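PDB 6GSZ: alpha-L-rhamnosidase from Aspergillus terreus, which probably hydrolyses terminal non-reducing alpha-L-rhamnose residues of alpha-L-rhamnosides, and here holds a beta-D-glucopyranose in a pocket of its glycosidase domain. Local coordinates for residues 458-463 and 468-473; 475-480 and 760-765; 509-514 and 576-581; 493-498 and 533-538. One frame throughout, in Å; residues are numbered along the deposited sequence.

Interaction 1 of 4, residues 458-463 and 468-473. With BGC (beta-D-glucopyranose), chain B.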
# COMPACT_ATOMS: atom_id res chain seq x y z
N PRO A 458 -3.29 -3.84 0.01
CA PRO A 458 -2.38 -4.06 -1.09
C PRO A 458 -3.00 -5.03 -2.09
O PRO A 458 -3.08 -6.23 -1.83
CB PRO A 458 -1.13 -4.62 -0.40
CG PRO A 458 -1.69 -5.33 0.83
CD PRO A 458 -2.98 -4.64 1.18
N THR A 459 -3.44 -4.47 -3.19
CA THR A 459 -4.19 -5.23 -4.19
C THR A 459 -3.27 -5.85 -5.25
O THR A 459 -2.19 -5.33 -5.52
CB THR A 459 -5.25 -4.39 -4.92
OG1 THR A 459 -4.67 -3.27 -5.57
CG2 THR A 459 -6.34 -3.87 -4.02
N ASP A 460 -3.70 -6.98 -5.81
CA ASP A 460 -3.05 -7.55 -6.94
C ASP A 460 -3.12 -6.63 -8.17
O ASP A 460 -2.16 -6.46 -8.91
CB ASP A 460 -3.58 -8.92 -7.32
CG ASP A 460 -5.06 -8.99 -7.70
OD1 ASP A 460 -5.90 -8.29 -7.07
OD2 ASP A 460 -5.35 -9.77 -8.64
N CYS A 461 -4.33 -6.09 -8.41
CA CYS A 461 -4.54 -5.22 -9.55
C CYS A 461 -5.72 -4.29 -9.27
O CYS A 461 -6.44 -4.51 -8.32
CB CYS A 461 -4.78 -6.00 -10.85
SG CYS A 461 -6.20 -7.13 -10.79
N PRO A 462 -5.84 -3.19 -10.02
CA PRO A 462 -6.87 -2.18 -9.76
C PRO A 462 -7.97 -2.06 -10.81
O PRO A 462 -8.79 -1.19 -10.63
CB PRO A 462 -5.99 -0.91 -9.87
CG PRO A 462 -5.06 -1.20 -11.02
CD PRO A 462 -4.83 -2.70 -10.97
N GLN A 463 -7.98 -2.92 -11.82
CA GLN A 463 -8.84 -2.65 -13.00
C GLN A 463 -9.92 -3.70 -13.22
O GLN A 463 -11.06 -3.30 -13.51
CB GLN A 463 -7.95 -2.44 -14.23
CG GLN A 463 -7.39 -3.69 -14.91
CD GLN A 463 -6.42 -4.48 -14.07
OE1 GLN A 463 -6.82 -5.23 -13.18
NE2 GLN A 463 -5.12 -4.35 -14.33
N LEU A 468 -7.96 -7.81 -5.04
CA LEU A 468 -8.02 -8.47 -3.75
C LEU A 468 -6.64 -8.40 -3.08
O LEU A 468 -5.59 -8.20 -3.77
CB LEU A 468 -8.40 -9.95 -3.94
CG LEU A 468 -9.67 -10.18 -4.76
CD1 LEU A 468 -9.90 -11.66 -4.98
CD2 LEU A 468 -10.91 -9.53 -4.10
N GLY A 469 -6.65 -8.60 -1.77
CA GLY A 469 -5.39 -8.52 -1.01
C GLY A 469 -4.54 -9.77 -1.10
O GLY A 469 -4.40 -10.51 -0.12
N TRP A 470 -4.08 -10.06 -2.32
CA TRP A 470 -3.32 -11.29 -2.57
C TRP A 470 -2.00 -11.32 -1.77
O TRP A 470 -1.15 -10.43 -1.84
CB TRP A 470 -3.08 -11.46 -4.06
CG TRP A 470 -4.25 -12.06 -4.78
CD1 TRP A 470 -5.20 -11.42 -5.51
CD2 TRP A 470 -4.54 -13.46 -4.87
NE1 TRP A 470 -6.07 -12.33 -6.05
CE2 TRP A 470 -5.70 -13.59 -5.66
CE3 TRP A 470 -3.94 -14.60 -4.36
CZ2 TRP A 470 -6.25 -14.84 -5.95
CZ3 TRP A 470 -4.47 -15.83 -4.64
CH2 TRP A 470 -5.64 -15.94 -5.42
N THR A 471 -1.88 -12.38 -0.97
CA THR A 471 -0.80 -12.50 0.02
C THR A 471 0.59 -12.66 -0.63
O THR A 471 1.55 -12.06 -0.19
CB THR A 471 -1.17 -13.62 0.99
OG1 THR A 471 -1.50 -14.83 0.29
CG2 THR A 471 -2.31 -13.20 1.88
N GLY A 472 0.70 -13.51 -1.65
CA GLY A 472 2.00 -13.76 -2.22
C GLY A 472 2.56 -12.50 -2.87
O GLY A 472 3.78 -12.22 -2.79
N ASP A 473 1.73 -11.70 -3.54
CA ASP A 473 2.19 -10.55 -4.27
C ASP A 473 2.85 -9.54 -3.31
O ASP A 473 3.91 -8.99 -3.62
CB ASP A 473 1.05 -9.87 -5.05
CG ASP A 473 0.29 -10.76 -6.02
OD1 ASP A 473 -0.08 -11.88 -5.61
OD2 ASP A 473 0.12 -10.32 -7.18
C2 BGC B . -2.43 -12.60 -8.12
C3 BGC B . -1.76 -13.91 -7.82
C4 BGC B . -2.64 -15.14 -7.76
C5 BGC B . -3.43 -15.09 -8.98
C6 BGC B . -4.27 -16.35 -8.95
C1 BGC B . -3.36 -12.76 -9.31
O1 BGC B . -3.88 -11.49 -9.65
O2 BGC B . -1.52 -11.70 -8.69
O3 BGC B . -1.31 -13.84 -6.57
O4 BGC B . -1.97 -16.42 -7.62
O5 BGC B . -4.24 -13.88 -9.15
O6 BGC B . -5.19 -16.29 -10.05
O HOH W 1 -1.28 -7.94 -3.06
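Asp460 and Leu468 close a buried, short-range loop contact just ahead of helix 471-484, and the same two segments present acids to a bound sugar. A pair of hydrogen bonds ties them in a ring: Asp460 N donates to Leu468 O (3.0 Å), and Leu468 N returns a bond to Asp460 OD1 (2.9 Å). With chi1 at 61°, CG of Asp460 is tucked between its own backbone N and carbonyl carbon, which aims OD1 at Leu468 and leaves OD2 for the glucose, whose O1 makes a very short bond to it (2.5 Å). Asp460 CG also lies 3.3 Å from CD1 of Trp470, the carboxylate plane turned 56° from the indole. One face of that indole lies under the sugar, with BGC C4 over the ring toward its rim and BGC O3 close to CE3, while Trp470 NE1 is bound to Glu466. Asp473 grips two neighbouring hydroxyls: OD1 accepts from BGC O3 and OD2 from BGC O2 (2.6 Å). A water donates to both Pro458 O and Trp470 O and so bridges the two segments. Carboxylates on the hydroxyls and an aromatic platform beneath the pyranose make this a characteristic carbohydrate-binding pocket, here in the (alpha/alpha)6-barrel domain of a six-hairpin glycosidase.

Interaction 2 of 4, residues 475-480 and 760-765. With BGC (beta-D-glucopyranose), chain B.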
# COMPACT_ATOMS: atom_id res chain seq x y z
N HIS A 475 4.04 -10.22 -0.34
CA HIS A 475 5.25 -10.85 0.18
C HIS A 475 6.43 -10.51 -0.75
O HIS A 475 7.50 -10.07 -0.30
CB HIS A 475 5.04 -12.36 0.37
CG HIS A 475 6.17 -13.09 1.03
ND1 HIS A 475 6.13 -14.47 1.14
CD2 HIS A 475 7.37 -12.69 1.50
CE1 HIS A 475 7.27 -14.89 1.72
NE2 HIS A 475 8.03 -13.81 1.95
N ALA A 476 6.26 -10.71 -2.05
CA ALA A 476 7.31 -10.45 -3.02
C ALA A 476 7.69 -8.97 -3.11
O ALA A 476 8.87 -8.64 -3.25
CB ALA A 476 6.89 -10.95 -4.40
N PHE A 477 6.71 -8.08 -3.00
CA PHE A 477 6.91 -6.65 -3.33
C PHE A 477 7.31 -5.79 -2.11
O PHE A 477 7.79 -4.68 -2.33
CB PHE A 477 5.65 -6.08 -3.99
CG PHE A 477 5.83 -4.69 -4.54
CD1 PHE A 477 6.69 -4.45 -5.60
CD2 PHE A 477 5.11 -3.62 -4.01
CE1 PHE A 477 6.89 -3.17 -6.08
CE2 PHE A 477 5.30 -2.33 -4.49
CZ PHE A 477 6.19 -2.12 -5.53
N SER A 478 7.09 -6.23 -0.86
CA SER A 478 7.14 -5.24 0.25
C SER A 478 8.58 -4.67 0.45
O SER A 478 8.68 -3.51 0.88
CB SER A 478 6.54 -5.78 1.55
OG SER A 478 7.49 -6.47 2.32
N ARG A 479 9.66 -5.41 0.10
CA ARG A 479 10.99 -4.85 0.22
C ARG A 479 11.13 -3.59 -0.64
O ARG A 479 11.75 -2.59 -0.23
CB ARG A 479 12.01 -5.92 -0.17
CG ARG A 479 13.48 -5.54 -0.01
CD ARG A 479 14.28 -6.80 -0.26
NE ARG A 479 15.72 -6.58 -0.25
CZ ARG A 479 16.60 -7.60 -0.29
NH1 ARG A 479 16.19 -8.87 -0.25
NH2 ARG A 479 17.89 -7.34 -0.34
N THR A 480 10.57 -3.63 -1.84
CA THR A 480 10.51 -2.50 -2.74
C THR A 480 9.55 -1.41 -2.17
O THR A 480 9.88 -0.21 -2.10
CB THR A 480 10.09 -2.95 -4.15
OG1 THR A 480 11.00 -3.93 -4.64
CG2 THR A 480 10.03 -1.76 -5.09
N ASN A 760 -1.23 -3.84 -14.68
CA ASN A 760 -0.91 -3.04 -13.50
C ASN A 760 -0.87 -3.91 -12.25
O ASN A 760 -1.76 -3.87 -11.40
CB ASN A 760 -1.90 -1.90 -13.33
CG ASN A 760 -1.38 -0.75 -12.50
OD1 ASN A 760 -0.31 -0.87 -11.88
ND2 ASN A 760 -2.10 0.36 -12.44
N HIS A 761 0.21 -4.70 -12.14
CA HIS A 761 0.53 -5.57 -10.99
C HIS A 761 1.94 -5.21 -10.52
O HIS A 761 2.80 -5.12 -11.39
CB HIS A 761 0.57 -7.04 -11.43
CG HIS A 761 -0.64 -7.88 -11.27
ND1 HIS A 761 -1.80 -7.67 -12.01
CD2 HIS A 761 -0.85 -8.99 -10.52
CE1 HIS A 761 -2.68 -8.60 -11.67
NE2 HIS A 761 -2.13 -9.43 -10.74
N TYR A 762 2.15 -4.99 -9.22
CA TYR A 762 3.52 -4.67 -8.74
C TYR A 762 4.48 -5.84 -8.64
O TYR A 762 5.68 -5.57 -8.45
CB TYR A 762 3.47 -3.87 -7.42
CG TYR A 762 2.65 -4.41 -6.27
CD1 TYR A 762 2.75 -5.70 -5.83
CD2 TYR A 762 1.74 -3.59 -5.63
CE1 TYR A 762 2.03 -6.16 -4.74
CE2 TYR A 762 0.99 -4.04 -4.55
CZ TYR A 762 1.08 -5.36 -4.15
OH TYR A 762 0.34 -5.78 -3.08
N ALA A 763 4.07 -7.10 -8.78
CA ALA A 763 5.01 -8.21 -8.53
C ALA A 763 6.29 -8.07 -9.33
O ALA A 763 7.34 -8.24 -8.74
CB ALA A 763 4.34 -9.55 -8.80
N VAL A 764 6.21 -7.87 -10.66
CA VAL A 764 7.43 -7.75 -11.55
C VAL A 764 8.24 -6.54 -11.11
O VAL A 764 9.50 -6.50 -11.26
CB VAL A 764 6.92 -7.66 -13.01
CG1 VAL A 764 7.78 -6.88 -13.94
CG2 VAL A 764 6.58 -9.06 -13.53
N GLY A 765 7.57 -5.56 -10.48
CA GLY A 765 8.19 -4.35 -9.99
C GLY A 765 9.05 -4.61 -8.75
O GLY A 765 9.69 -3.67 -8.28
C2 BGC B . -2.43 -12.60 -8.12
C3 BGC B . -1.76 -13.91 -7.82
C4 BGC B . -2.64 -15.14 -7.76
C5 BGC B . -3.43 -15.09 -8.98
C6 BGC B . -4.27 -16.35 -8.95
C1 BGC B . -3.36 -12.76 -9.31
O1 BGC B . -3.88 -11.49 -9.65
O2 BGC B . -1.52 -11.70 -8.69
O3 BGC B . -1.31 -13.84 -6.57
O4 BGC B . -1.97 -16.42 -7.62
O5 BGC B . -4.24 -13.88 -9.15
O6 BGC B . -5.19 -16.29 -10.05
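Loop 760-765 runs from the sugar pocket to the flank of helix 471-484, where Tyr762 and Gly765 pack against Phe477. At the pocket end, His761 NE2 gives a nearly straight bond to BGC O1 (2.9 Å, 164° at the hydrogen) and a weak, bent one to BGC O2, the sugar lying at the edge of the imidazole. Its other nitrogen, ND1, is held by Ser758, which helps to set the rotation of the ring. Next, Tyr762 forms an offset stack with Phe477, planes 8° apart and centroids separated by 4.4 Å. The shift is large enough to bring Tyr762 CB, rather than its ring, over the centre of the Phe477 ring, a CH-pi contact of 3.5 Å to the centroid. With CG of Tyr762 between its backbone N and carbonyl carbon (chi1 51°), CB and the ring lie over Phe477 while the carbonyl O comes to 3.2 Å from Phe477 CD1. Finally, Gly765 O reaches the edge of the phenyl ring, 3.6 Å from Phe477 CE1, and touches Thr480 CG2. Ile446 and Met450 of helix 437-453 pack on Phe477 as well. The stack joins the loop carrying the sugar-binding His761 to helix 471-484, beside the glucose pocket of the (alpha/alpha)6-barrel domain.

Interaction 3 of 4, residues 509-514 and 576-581. With BGC (beta-D-glucopyranose), chain B.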
# COMPACT_ATOMS: atom_id res chain seq x y z
N LEU A 509 -3.17 -19.21 6.40
CA LEU A 509 -3.53 -17.89 5.90
C LEU A 509 -4.38 -18.05 4.64
O LEU A 509 -3.99 -18.71 3.69
CB LEU A 509 -2.26 -17.10 5.61
CG LEU A 509 -2.45 -15.63 5.29
CD1 LEU A 509 -2.97 -14.87 6.51
CD2 LEU A 509 -1.15 -15.04 4.77
N PRO A 510 -5.59 -17.44 4.59
CA PRO A 510 -6.34 -17.40 3.34
C PRO A 510 -5.51 -16.75 2.23
O PRO A 510 -4.61 -15.97 2.50
CB PRO A 510 -7.58 -16.58 3.66
CG PRO A 510 -7.74 -16.77 5.14
CD PRO A 510 -6.32 -16.80 5.69
N TYR A 511 -5.80 -17.08 0.99
CA TYR A 511 -5.05 -16.55 -0.14
C TYR A 511 -5.12 -15.03 -0.25
O TYR A 511 -4.16 -14.39 -0.65
CB TYR A 511 -5.46 -17.21 -1.45
CG TYR A 511 -5.27 -18.71 -1.47
CD1 TYR A 511 -4.35 -19.36 -0.65
CD2 TYR A 511 -5.95 -19.46 -2.41
CE1 TYR A 511 -4.26 -20.75 -0.67
CE2 TYR A 511 -5.84 -20.83 -2.46
CZ TYR A 511 -4.99 -21.48 -1.59
OH TYR A 511 -4.88 -22.85 -1.62
N VAL A 512 -6.30 -14.48 0.03
CA VAL A 512 -6.49 -13.03 -0.00
C VAL A 512 -7.01 -12.53 1.34
O VAL A 512 -7.71 -13.25 2.04
CB VAL A 512 -7.42 -12.55 -1.13
CG1 VAL A 512 -6.96 -13.13 -2.46
CG2 VAL A 512 -8.90 -12.88 -0.92
N ILE A 513 -6.60 -11.31 1.67
CA ILE A 513 -6.96 -10.65 2.92
C ILE A 513 -7.38 -9.23 2.59
O ILE A 513 -6.60 -8.44 2.01
CB ILE A 513 -5.78 -10.56 3.88
CG1 ILE A 513 -5.16 -11.93 4.19
CG2 ILE A 513 -6.14 -9.81 5.14
CD1 ILE A 513 -6.02 -12.91 4.99
N PRO A 514 -8.61 -8.79 2.95
CA PRO A 514 -9.66 -9.59 3.62
C PRO A 514 -10.12 -10.82 2.81
O PRO A 514 -10.05 -10.82 1.56
CB PRO A 514 -10.83 -8.60 3.70
CG PRO A 514 -10.14 -7.22 3.78
CD PRO A 514 -8.98 -7.38 2.80
N PHE A 576 -2.02 -28.53 -3.16
CA PHE A 576 -2.04 -27.47 -4.13
C PHE A 576 -0.95 -26.45 -3.79
O PHE A 576 -0.82 -26.05 -2.60
CB PHE A 576 -3.43 -26.81 -4.15
CG PHE A 576 -3.44 -25.59 -5.02
CD1 PHE A 576 -3.45 -25.70 -6.40
CD2 PHE A 576 -3.27 -24.33 -4.47
CE1 PHE A 576 -3.37 -24.58 -7.21
CE2 PHE A 576 -3.18 -23.21 -5.28
CZ PHE A 576 -3.21 -23.33 -6.65
N GLN A 577 -0.29 -25.94 -4.83
CA GLN A 577 0.68 -24.88 -4.66
C GLN A 577 0.65 -23.91 -5.85
O GLN A 577 0.52 -24.34 -7.01
CB GLN A 577 2.11 -25.41 -4.49
CG GLN A 577 2.32 -26.28 -3.26
CD GLN A 577 2.21 -25.53 -1.94
OE1 GLN A 577 2.35 -24.30 -1.89
NE2 GLN A 577 2.03 -26.31 -0.87
N TRP A 578 0.70 -22.60 -5.55
CA TRP A 578 0.95 -21.56 -6.55
C TRP A 578 2.40 -21.59 -7.04
O TRP A 578 2.69 -21.55 -8.27
CB TRP A 578 0.64 -20.16 -5.97
CG TRP A 578 -0.74 -19.97 -5.43
CD1 TRP A 578 -1.13 -19.90 -4.12
CD2 TRP A 578 -1.95 -19.87 -6.20
NE1 TRP A 578 -2.49 -19.78 -4.03
CE2 TRP A 578 -3.00 -19.72 -5.29
CE3 TRP A 578 -2.22 -19.86 -7.57
CZ2 TRP A 578 -4.32 -19.57 -5.71
CZ3 TRP A 578 -3.53 -19.72 -7.98
CH2 TRP A 578 -4.55 -19.56 -7.06
N ALA A 579 3.32 -21.67 -6.07
CA ALA A 579 4.79 -21.78 -6.29
C ALA A 579 5.24 -20.72 -7.31
O ALA A 579 4.94 -19.54 -7.13
CB ALA A 579 5.18 -23.20 -6.64
N ASP A 580 6.05 -21.10 -8.32
CA ASP A 580 6.63 -20.09 -9.22
C ASP A 580 5.65 -19.69 -10.31
O ASP A 580 5.90 -19.85 -11.51
CB ASP A 580 7.99 -20.53 -9.79
CG ASP A 580 8.83 -19.36 -10.28
OD1 ASP A 580 8.68 -18.21 -9.75
OD2 ASP A 580 9.65 -19.58 -11.22
N TRP A 581 4.58 -19.03 -9.86
CA TRP A 581 3.47 -18.55 -10.67
C TRP A 581 3.98 -17.62 -11.78
O TRP A 581 4.77 -16.74 -11.51
CB TRP A 581 2.52 -17.84 -9.71
CG TRP A 581 1.23 -17.35 -10.27
CD1 TRP A 581 0.90 -16.04 -10.53
CD2 TRP A 581 0.08 -18.14 -10.64
NE1 TRP A 581 -0.38 -15.97 -11.02
CE2 TRP A 581 -0.90 -17.23 -11.09
CE3 TRP A 581 -0.21 -19.51 -10.58
CZ2 TRP A 581 -2.17 -17.66 -11.48
CZ3 TRP A 581 -1.46 -19.93 -11.02
CH2 TRP A 581 -2.42 -19.01 -11.44
C2 BGC B . -2.43 -12.60 -8.12
C3 BGC B . -1.76 -13.91 -7.82
C4 BGC B . -2.64 -15.14 -7.76
C5 BGC B . -3.43 -15.09 -8.98
C6 BGC B . -4.27 -16.35 -8.95
C1 BGC B . -3.36 -12.76 -9.31
O1 BGC B . -3.88 -11.49 -9.65
O2 BGC B . -1.52 -11.70 -8.69
O3 BGC B . -1.31 -13.84 -6.57
O4 BGC B . -1.97 -16.42 -7.62
O5 BGC B . -4.24 -13.88 -9.15
O6 BGC B . -5.19 -16.29 -10.05
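Trp578 turns the NE1 edge of its indole onto the face of Tyr511, in an edge-to-face pair whose planes stand at 79°. NE1 lies over the middle of the phenol, 3.6 Å above its plane, and CZ2, further along the same edge, comes to 3.7 Å from Tyr511 CD2. This indole nitrogen is buried with no hydrogen-bond partner in the model, so the pi cloud of the tyrosine is what its N-H edge meets. Tyr511 is steadied at the far end of its ring, where OH is hydrogen-bonded to Thr522 O. Next to that bond the same oxygen touches Phe576 CD2 (3.6 Å), the two side chains meeting at a slant. Phe576 then folds back on its own segment and covers one face of the indole, with CE2 about 3.5 Å above the middle of Trp578. The opposite face of Trp578 belongs to the glucose. The arrangement is an aromatic wall of a sugar pocket, built from two loops that link successive helices of the (alpha/alpha)6-barrel domain. BGC O4 sits toward the rim of the indole, 3.4 Å from Trp578 CE3, and BGC C6 approaches CZ3. Trp581, its CG anti to the backbone N (chi1 -175°), swings round to offer a second face to the sugar: its CZ2 lies 3.5 Å from BGC C6, and the benzo rim of Trp578 abuts this same face. Phe576, at the outer end of this cluster, is exposed to solvent, whereas Tyr511 is buried against the pocket loops.

Interaction 4 of 4, residues 493-498 and 533-538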
# COMPACT_ATOMS: atom_id res chain seq x y z
N ALA A 493 -2.23 -2.31 9.74
CA ALA A 493 -3.67 -2.58 9.69
C ALA A 493 -3.95 -3.89 8.92
O ALA A 493 -4.73 -4.76 9.39
CB ALA A 493 -4.39 -1.38 9.11
N TRP A 494 -3.33 -4.01 7.75
CA TRP A 494 -3.55 -5.19 6.92
C TRP A 494 -3.18 -6.47 7.67
O TRP A 494 -3.87 -7.50 7.61
CB TRP A 494 -2.83 -5.04 5.59
CG TRP A 494 -3.10 -6.15 4.63
CD1 TRP A 494 -4.26 -6.35 3.93
CD2 TRP A 494 -2.24 -7.23 4.27
NE1 TRP A 494 -4.14 -7.48 3.15
CE2 TRP A 494 -2.92 -8.06 3.36
CE3 TRP A 494 -0.94 -7.60 4.66
CZ2 TRP A 494 -2.37 -9.22 2.80
CZ3 TRP A 494 -0.40 -8.75 4.13
CH2 TRP A 494 -1.10 -9.56 3.23
N LEU A 495 -2.02 -6.43 8.37
CA LEU A 495 -1.54 -7.59 9.07
C LEU A 495 -2.39 -7.96 10.30
O LEU A 495 -2.44 -9.15 10.65
CB LEU A 495 -0.06 -7.44 9.42
CG LEU A 495 0.89 -7.57 8.22
CD1 LEU A 495 2.26 -7.01 8.57
CD2 LEU A 495 1.00 -9.03 7.80
N LYS A 496 -3.07 -6.96 10.90
CA LYS A 496 -4.06 -7.30 11.93
C LYS A 496 -5.18 -8.19 11.36
O LYS A 496 -5.60 -9.18 11.96
CB LYS A 496 -4.67 -6.02 12.53
CG LYS A 496 -3.69 -5.26 13.41
CD LYS A 496 -4.29 -3.96 13.92
CE LYS A 496 -3.35 -3.28 14.88
NZ LYS A 496 -3.88 -1.96 15.29
N ASP A 497 -5.64 -7.80 10.17
CA ASP A 497 -6.71 -8.56 9.49
C ASP A 497 -6.19 -9.93 9.09
O ASP A 497 -6.88 -10.96 9.23
CB ASP A 497 -7.30 -7.78 8.33
CG ASP A 497 -8.14 -6.59 8.79
OD1 ASP A 497 -8.41 -6.48 10.02
OD2 ASP A 497 -8.52 -5.79 7.88
N ALA A 498 -4.92 -9.99 8.62
CA ALA A 498 -4.36 -11.27 8.21
C ALA A 498 -4.43 -12.24 9.42
O ALA A 498 -4.77 -13.41 9.28
CB ALA A 498 -2.94 -11.10 7.71
N GLY A 533 6.87 -13.33 6.24
CA GLY A 533 7.75 -12.49 5.42
C GLY A 533 7.43 -11.01 5.48
O GLY A 533 8.30 -10.13 5.44
N VAL A 534 6.12 -10.67 5.45
CA VAL A 534 5.75 -9.25 5.45
C VAL A 534 6.13 -8.65 6.81
O VAL A 534 6.78 -7.60 6.84
CB VAL A 534 4.31 -8.98 5.00
CG1 VAL A 534 3.99 -7.50 5.04
CG2 VAL A 534 4.14 -9.49 3.58
N PRO A 535 5.80 -9.26 7.97
CA PRO A 535 6.34 -8.81 9.27
C PRO A 535 7.87 -8.71 9.32
O PRO A 535 8.40 -7.70 9.84
CB PRO A 535 5.79 -9.83 10.26
CG PRO A 535 4.47 -10.22 9.63
CD PRO A 535 4.81 -10.34 8.16
N TRP A 536 8.57 -9.72 8.79
CA TRP A 536 10.03 -9.67 8.86
C TRP A 536 10.55 -8.42 8.13
O TRP A 536 11.40 -7.68 8.63
CB TRP A 536 10.62 -10.94 8.24
CG TRP A 536 12.13 -10.99 8.19
CD1 TRP A 536 12.97 -11.43 9.16
CD2 TRP A 536 12.94 -10.59 7.09
NE1 TRP A 536 14.26 -11.35 8.73
CE2 TRP A 536 14.29 -10.78 7.48
CE3 TRP A 536 12.66 -10.00 5.87
CZ2 TRP A 536 15.34 -10.44 6.64
CZ3 TRP A 536 13.70 -9.65 5.03
CH2 TRP A 536 15.02 -9.88 5.42
N GLN A 537 10.05 -8.19 6.91
CA GLN A 537 10.44 -7.04 6.12
C GLN A 537 10.02 -5.72 6.78
O GLN A 537 10.69 -4.67 6.63
CB GLN A 537 10.00 -7.15 4.67
CG GLN A 537 10.44 -5.99 3.80
CD GLN A 537 11.95 -5.87 3.69
OE1 GLN A 537 12.59 -6.78 3.17
NE2 GLN A 537 12.49 -4.72 4.10
N LEU A 538 8.82 -5.71 7.38
CA LEU A 538 8.35 -4.51 8.00
C LEU A 538 9.33 -4.08 9.10
O LEU A 538 9.55 -2.88 9.30
CB LEU A 538 6.92 -4.74 8.52
CG LEU A 538 6.08 -3.51 8.72
CD1 LEU A 538 5.85 -2.74 7.42
CD2 LEU A 538 4.77 -3.92 9.35
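The helical segments 493-498 and 533-538 run roughly antiparallel, 151° between their directions, with axes no nearer than 11.3 Å. Leu495 and Pro535 mark the closest backbone approach, 8.0 Å between their CA atoms. At this spacing the gap is bridged by side chains alone, and Leu495 does nearly all the bridging. Its CG stands beside the backbone N with chi1 at -73°, and the extended second torsion carries CD1 toward the other helix, with CD2 branching to the proline. CD1 meets three residues there: Val534 CG1 at 4.0 Å, Pro535 CG at 4.0 Å and Leu538 CD2 at 4.1 Å. CD2 lies alongside the proline ring, 4.0 Å from Pro535 CD. Val534 and Leu538, one helical turn apart, both start toward Leu495, while the proline ring meets both methyls of Leu495. Proline has no N-H to give, and the helix kinks at Pro535, where the bond to the preceding turn is missing. Gln551 of helix 545-562 packs on Leu495, Pro535 and Leu538 alike, so a third helix covers the junction. All the close contacts between the segments are aliphatic, methyl and methylene groups meeting at ordinary van der Waals distances. Lacking any directional bond, the contact depends on shape and on exclusion of water, and joins neighbouring helices of the barrel domain by hydrophobic packing.

Overall arrangement
All four contacts lie in the glycosidase domain. Interactions 1, 2 and 4 are buried, whereas interaction 3 is only partly so. Interactions 1, 2 and 3 approach the glucose with different chemistry: carboxylates with a tryptophan face, a histidine, and two further tryptophan faces. Interactions 1 and 2 share helix 471-484 and touch where Asp460 O packs on His761 CG. Loop 509-514 links interaction 3 to interaction 1, through Thr471 OG1 and Tyr511 O, and to interaction 4, through Trp494 NE1 and Ile513 O. Interaction 4, away from the sugar, meets interaction 2 where Gln537 packs on Ser478. Hydrogen bonds to the sugar come from interactions 1 and 2, while purely aliphatic packing is confined to interaction 4.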